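Local structure of phosphate-binding protein PstS 2 (Streptococcus pneumoniae, 4H1X) at residues G69-L73 and G74-K78. The protein probably binds phosphate as the extracytoplasmic solute-binding component of the PstSACB ABC transporter and hands it over for import into the cell. Residues are numbered along the deposited sequence; the frame is centred on the assembly and turned at random.
Sequences GYISL and GSLTK
S72 and L73 each offer their carbonyl oxygen to an amide three residues on, S75 N to S72 O at 3.0 Å and L76 N to L73 O at 3.1 Å, so the chain leaves strand 67-72 through a short turn of 3-10 helix. Both donors stand above the plane of the carbonyl that receives them, by 50° and 56°, as the tight i to i+3 winding brings them in. I71 points toward the turn that follows it: its CG1 sits between backbone N and carbonyl carbon (chi1 62°), and the extended chain lays CD1 against the backbone of L76, 3.7 Å from CA. I71 also packs on T54, V57 and L58 of helix 54-63 and on V235 of strand 223-236, which L76 touches too. Although the CB of L73 is directed away from the turn, its CD1 still comes within 4.4 Å of L76 CD2, a loose contact. S75 brings CB to 3.4 Å from S72 O, the same carbonyl that its own N bonds, while S72 OG makes a weak hydrogen bond to a citrate probably derived from crystallisation. Two main-chain hydrogen bonds thus hold the turn in which this strand of the PBP-type fold ends, and the side-chain contacts across it are light and mainly apolar.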
ATOM      1  N   GLY A  69      -1.210 -12.282  11.408  1.00  8.78           N
ATOM      2  CA  GLY A  69      -0.302 -11.388  10.692  1.00  9.74           C
ATOM      3  C   GLY A  69      -1.076 -10.501   9.744  1.00 14.28           C
ATOM      4  O   GLY A  69      -2.313 -10.557   9.699  1.00 13.00           O
ATOM      5  N   TYR A  70      -0.351  -9.651   9.000  1.00 10.53           N
ATOM      6  CA  TYR A  70      -1.005  -8.776   8.035  1.00  9.39           C
ATOM      7  C   TYR A  70      -0.242  -8.840   6.717  1.00 11.91           C
ATOM      8  O   TYR A  70       0.993  -8.940   6.708  1.00  9.83           O
ATOM      9  CB  TYR A  70      -1.150  -7.323   8.535  1.00 10.42           C
ATOM     10  CG  TYR A  70       0.146  -6.759   9.086  1.00 11.73           C
ATOM     11  CD1 TYR A  70       1.120  -6.236   8.236  1.00 12.48           C
ATOM     12  CD2 TYR A  70       0.393  -6.733  10.456  1.00 12.15           C
ATOM     13  CE1 TYR A  70       2.332  -5.751   8.738  1.00 13.36           C
ATOM     14  CE2 TYR A  70       1.600  -6.259  10.964  1.00 13.01           C
ATOM     15  CZ  TYR A  70       2.556  -5.747  10.107  1.00 14.09           C
ATOM     16  OH  TYR A  70       3.740  -5.281  10.632  1.00 14.01           O
ATOM     17  N   ILE A  71      -0.980  -8.806   5.612  1.00  8.95           N
ATOM     18  CA  ILE A  71      -0.410  -8.844   4.259  1.00  8.61           C
ATOM     19  C   ILE A  71      -1.185  -7.921   3.334  1.00 12.58           C
ATOM     20  O   ILE A  71      -2.353  -7.573   3.603  1.00 10.24           O
ATOM     21  CB  ILE A  71      -0.470 -10.305   3.660  1.00 11.55           C
ATOM     22  CG1 ILE A  71      -1.959 -10.801   3.533  1.00 12.62           C
ATOM     23  CG2 ILE A  71       0.425 -11.323   4.426  1.00 12.27           C
ATOM     24  CD1 ILE A  71      -2.222 -12.167   2.885  1.00 19.22           C
ATOM     25  N   SER A  72      -0.560  -7.583   2.196  1.00 12.01           N
ATOM     26  CA  SER A  72      -1.234  -6.849   1.131  0.50 11.53           C
ATOM     27  C   SER A  72      -2.436  -7.701   0.695  1.00 14.42           C
ATOM     28  O   SER A  72      -2.291  -8.922   0.519  1.00 14.02           O
ATOM     29  CB  SER A  72      -0.263  -6.619  -0.031  0.50 15.94           C
ATOM     30  OG  SER A  72       0.841  -5.822   0.365  0.50 22.31           O
ATOM     31  N   LEU A  73      -3.628  -7.104   0.572  1.00 11.86           N
ATOM     32  CA  LEU A  73      -4.857  -7.828   0.214  1.00 12.34           C
ATOM     33  C   LEU A  73      -4.727  -8.669  -1.079  1.00 15.74           C
ATOM     34  O   LEU A  73      -5.222  -9.781  -1.113  1.00 15.32           O
ATOM     35  CB  LEU A  73      -6.032  -6.855   0.088  1.00 12.26           C
ATOM     36  CG  LEU A  73      -7.405  -7.453  -0.225  1.00 17.97           C
ATOM     37  CD1 LEU A  73      -7.824  -8.519   0.825  1.00 18.79           C
ATOM     38  CD2 LEU A  73      -8.448  -6.359  -0.300  1.00 21.44           C
ATOM     39  N   GLY A  74      -4.044  -8.141  -2.099  1.00 14.87           N
ATOM     40  CA  GLY A  74      -3.841  -8.843  -3.367  1.00 15.37           C
ATOM     41  C   GLY A  74      -3.047 -10.134  -3.260  1.00 19.24           C
ATOM     42  O   GLY A  74      -3.062 -10.954  -4.188  1.00 19.25           O
ATOM     43  N   SER A  75      -2.343 -10.324  -2.138  1.00 14.86           N
ATOM     44  CA  SER A  75      -1.525 -11.505  -1.884  1.00 14.77           C
ATOM     45  C   SER A  75      -2.247 -12.598  -1.087  1.00 18.64           C
ATOM     46  O   SER A  75      -1.636 -13.634  -0.815  1.00 18.14           O
ATOM     47  CB  SER A  75      -0.253 -11.107  -1.149  1.00 17.88           C
ATOM     48  OG  SER A  75       0.533 -10.224  -1.937  1.00 23.82           O
ATOM     49  N   LEU A  76      -3.524 -12.378  -0.708  1.00 15.13           N
ATOM     50  CA  LEU A  76      -4.318 -13.353   0.059  1.00 14.49           C
ATOM     51  C   LEU A  76      -4.505 -14.637  -0.738  1.00 20.20           C
ATOM     52  O   LEU A  76      -4.736 -14.578  -1.954  1.00 19.76           O
ATOM     53  CB  LEU A  76      -5.688 -12.748   0.424  1.00 14.12           C
ATOM     54  CG  LEU A  76      -6.675 -13.621   1.200  1.00 18.49           C
ATOM     55  CD1 LEU A  76      -6.104 -14.035   2.557  1.00 16.60           C
ATOM     56  CD2 LEU A  76      -7.993 -12.892   1.363  1.00 19.38           C
ATOM     57  N   THR A  77      -4.321 -15.791  -0.071  1.00 16.34           N
ATOM     58  CA  THR A  77      -4.528 -17.118  -0.661  1.00 17.55           C
ATOM     59  C   THR A  77      -5.410 -17.949   0.252  1.00 23.10           C
ATOM     60  O   THR A  77      -5.593 -17.590   1.420  1.00 21.42           O
ATOM     61  CB  THR A  77      -3.202 -17.879  -0.921  1.00 25.60           C
ATOM     62  OG1 THR A  77      -2.666 -18.357   0.316  1.00 27.58           O
ATOM     63  CG2 THR A  77      -2.180 -17.085  -1.709  1.00 21.62           C
ATOM     64  N   LYS A  78      -5.879 -19.113  -0.256  1.00 19.97           N
ATOM     65  CA  LYS A  78      -6.689 -20.087   0.493  1.00 20.55           C
ATOM     66  C   LYS A  78      -5.903 -20.767   1.655  1.00 23.80           C
ATOM     67  O   LYS A  78      -6.530 -21.457   2.455  1.00 25.05           O
ATOM     68  CB  LYS A  78      -7.218 -21.176  -0.464  1.00 24.05           C
ATOM     69  CG  LYS A  78      -6.107 -22.032  -1.082  1.00 41.51           C
ATOM     70  CD  LYS A  78      -6.613 -23.188  -1.923  1.00 52.78           C
ATOM     71  CE  LYS A  78      -5.511 -23.746  -2.797  1.00 64.76           C
ATOM     72  NZ  LYS A  78      -4.450 -24.438  -2.011  1.00 75.78           N
TER